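Local atomic coordinates of transketolase (Campylobacter jejuni, PDB entry 3L84), a protein that belongs to the transketolase family of thiamine diphosphate-dependent enzymes and forms a two-subunit assembly from three-domain chains. Residues K612-F615 against E616-F620. Numbering follows the deposited sequence.
Sequences KDVF and ERFGF
Phe615 and Phe620 meet where the helix 611-617 runs out, and the backbone pattern identifies this end as a Schellman motif. Phe620 N donates to Phe615 O at 3.0 Å with an N-H...O angle of 160°, while Gly619 N reaches Glu616 O at 3.0 Å. Gly619, the C-prime residue, has phi +94°, a left-handed conformation that glycine adopts readily. Phe615 O also takes a weak, bent bond from Phe618 N, the first residue to leave helical angles. Upstream, the i to i+4 ladder is intact: Glu616 N to Lys612 O, Arg617 N to Asp613 O (2.9 Å) and Phe618 N to Val614 O (3.1 Å).

Two side-chain contacts accompany these bonds. The Val614 and Phe618 side chains run alongside each other in a common direction; with CG1 trans to its own N (chi1 178°), Val614 puts that methyl 3.8 Å from Phe618 CD2. The same ring carbon lies 3.3 Å from Val614 O, a carbonyl that meets the ring at its edge. Across the turn, the Phe615 and Phe620 side chains are set obliquely, Phe615 CD1 standing 4.0 Å from Phe620 CB.

The flat groups of Arg617 and Phe618 partly overlap: Arg617 NH1 sits 3.7 Å above the Phe618 ring plane, off-centre. The other nitrogens of the Arg617 guanidinium are bound elsewhere, NE by a hydrogen bond to His95 of the second subunit and NH2 by a salt bridge to Glu607.

The helix end in the C-terminal domain thus lies against the second subunit, where Asp613, Val614 and Arg617 also pack on Leu94 of that subunit. Within the chain, Val614 and Phe615 touch the Ile444 loop, Gly619 O bonds to Tyr600 OH at the end of strand 598-600, and Glu616 O accepts from Lys624 NZ on the following helix 622-629.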
ATOM      1  N   LYS A 612     -24.605  11.951  10.309  1.00 11.44           N
ATOM      2  CA  LYS A 612     -24.865  13.111  11.179  1.00 12.65           C
ATOM      3  C   LYS A 612     -24.472  12.796  12.636  1.00 11.29           C
ATOM      4  O   LYS A 612     -23.964  13.678  13.336  1.00 10.86           O
ATOM      5  CB  LYS A 612     -26.308  13.604  11.062  1.00 14.44           C
ATOM      6  CG  LYS A 612     -26.617  14.302   9.736  1.00 21.18           C
ATOM      7  CD  LYS A 612     -28.104  14.669   9.675  1.00 28.62           C
ATOM      8  CE  LYS A 612     -28.533  15.280   8.337  1.00 32.44           C
ATOM      9  NZ  LYS A 612     -30.009  15.593   8.328  1.00 35.65           N
ATOM     10  N   ASP A 613     -24.688  11.564  13.078  1.00 10.38           N
ATOM     11  CA  ASP A 613     -24.322  11.150  14.436  1.00  9.83           C
ATOM     12  C   ASP A 613     -22.792  11.124  14.619  1.00  8.34           C
ATOM     13  O   ASP A 613     -22.269  11.569  15.638  1.00  8.66           O
ATOM     14  CB  ASP A 613     -24.859   9.760  14.753  1.00  9.40           C
ATOM     15  CG  ASP A 613     -26.380   9.678  14.829  1.00 13.18           C
ATOM     16  OD1 ASP A 613     -27.047  10.751  14.847  1.00 15.33           O
ATOM     17  OD2 ASP A 613     -26.879   8.505  14.893  1.00 13.13           O
ATOM     18  N   VAL A 614     -22.087  10.666  13.581  1.00  7.62           N
ATOM     19  CA  VAL A 614     -20.640  10.556  13.634  1.00  7.39           C
ATOM     20  C   VAL A 614     -20.024  11.974  13.616  1.00  7.01           C
ATOM     21  O   VAL A 614     -19.118  12.261  14.381  1.00  6.64           O
ATOM     22  CB  VAL A 614     -20.091   9.632  12.522  1.00  7.10           C
ATOM     23  CG1 VAL A 614     -18.569   9.561  12.563  1.00 10.26           C
ATOM     24  CG2 VAL A 614     -20.683   8.253  12.708  1.00  9.05           C
ATOM     25  N   PHE A 615     -20.507  12.864  12.754  1.00  7.40           N
ATOM     26  CA  PHE A 615     -19.954  14.208  12.764  1.00  7.03           C
ATOM     27  C   PHE A 615     -20.161  14.888  14.116  1.00  7.33           C
ATOM     28  O   PHE A 615     -19.258  15.556  14.591  1.00  8.18           O
ATOM     29  CB  PHE A 615     -20.543  15.063  11.623  1.00  7.78           C
ATOM     30  CG  PHE A 615     -19.839  14.926  10.289  1.00  9.04           C
ATOM     31  CD1 PHE A 615     -18.518  15.280  10.143  1.00  9.77           C
ATOM     32  CD2 PHE A 615     -20.528  14.483   9.181  1.00 11.84           C
ATOM     33  CE1 PHE A 615     -17.889  15.170   8.889  1.00 11.26           C
ATOM     34  CE2 PHE A 615     -19.875  14.375   7.938  1.00 11.57           C
ATOM     35  CZ  PHE A 615     -18.595  14.730   7.813  1.00 10.93           C
ATOM     36  N   GLU A 616     -21.317  14.684  14.735  1.00  7.61           N
ATOM     37  CA  GLU A 616     -21.592  15.305  16.042  1.00  7.85           C
ATOM     38  C   GLU A 616     -20.643  14.720  17.088  1.00  7.00           C
ATOM     39  O   GLU A 616     -20.055  15.448  17.899  1.00  7.57           O
ATOM     40  CB  GLU A 616     -23.060  15.095  16.453  1.00  8.58           C
ATOM     41  CG  GLU A 616     -23.443  15.749  17.753  1.00  9.93           C
ATOM     42  CD  GLU A 616     -23.368  17.255  17.724  1.00 13.50           C
ATOM     43  OE1 GLU A 616     -23.631  17.896  16.672  1.00 14.05           O
ATOM     44  OE2 GLU A 616     -23.103  17.834  18.802  1.00 16.19           O
ATOM     45  N   ARG A 617     -20.478  13.399  17.072  1.00  6.94           N
ATOM     46  CA  ARG A 617     -19.581  12.718  17.994  1.00  6.97           C
ATOM     47  C   ARG A 617     -18.166  13.311  17.955  1.00  6.67           C
ATOM     48  O   ARG A 617     -17.520  13.446  18.994  1.00  8.96           O
ATOM     49  CB  ARG A 617     -19.582  11.222  17.610  1.00  8.06           C
ATOM     50  CG  ARG A 617     -18.418  10.414  18.129  1.00 10.56           C
ATOM     51  CD  ARG A 617     -18.470  10.168  19.614  1.00 13.15           C
ATOM     52  NE  ARG A 617     -17.506   9.088  19.840  1.00 14.99           N
ATOM     53  CZ  ARG A 617     -16.185   9.236  19.874  1.00 14.53           C
ATOM     54  NH1 ARG A 617     -15.620  10.427  19.840  1.00 16.18           N
ATOM     55  NH2 ARG A 617     -15.438   8.153  19.941  1.00 20.08           N
ATOM     56  N   PHE A 618     -17.694  13.632  16.758  1.00  6.61           N
ATOM     57  CA  PHE A 618     -16.346  14.131  16.584  1.00  6.95           C
ATOM     58  C   PHE A 618     -16.238  15.650  16.645  1.00  7.94           C
ATOM     59  O   PHE A 618     -15.151  16.211  16.449  1.00  9.31           O
ATOM     60  CB  PHE A 618     -15.732  13.508  15.298  1.00  8.42           C
ATOM     61  CG  PHE A 618     -15.326  12.085  15.524  1.00  8.14           C
ATOM     62  CD1 PHE A 618     -14.190  11.802  16.250  1.00 11.22           C
ATOM     63  CD2 PHE A 618     -16.115  11.040  15.105  1.00  8.66           C
ATOM     64  CE1 PHE A 618     -13.879  10.485  16.527  1.00 13.71           C
ATOM     65  CE2 PHE A 618     -15.802   9.720  15.357  1.00  9.28           C
ATOM     66  CZ  PHE A 618     -14.679   9.441  16.039  1.00 10.54           C
ATOM     67  N   GLY A 619     -17.347  16.311  17.011  1.00  7.88           N
ATOM     68  CA  GLY A 619     -17.277  17.723  17.336  1.00  7.65           C
ATOM     69  C   GLY A 619     -17.581  18.691  16.240  1.00  8.07           C
ATOM     70  O   GLY A 619     -17.398  19.890  16.424  1.00  7.69           O
ATOM     71  N   PHE A 620     -18.058  18.218  15.111  1.00  7.91           N
ATOM     72  CA  PHE A 620     -18.291  19.084  13.934  1.00  8.33           C
ATOM     73  C   PHE A 620     -19.678  19.657  13.952  1.00  9.08           C
ATOM     74  O   PHE A 620     -20.574  19.212  13.249  1.00 11.10           O
ATOM     75  CB  PHE A 620     -17.917  18.354  12.635  1.00  8.45           C
ATOM     76  CG  PHE A 620     -16.455  18.024  12.576  1.00  8.48           C
ATOM     77  CD1 PHE A 620     -15.544  18.982  12.149  1.00 10.03           C
ATOM     78  CD2 PHE A 620     -15.972  16.814  13.018  1.00  9.64           C
ATOM     79  CE1 PHE A 620     -14.189  18.720  12.163  1.00 10.43           C
ATOM     80  CE2 PHE A 620     -14.620  16.560  13.044  1.00 10.13           C
ATOM     81  CZ  PHE A 620     -13.713  17.520  12.624  1.00  9.89           C
TER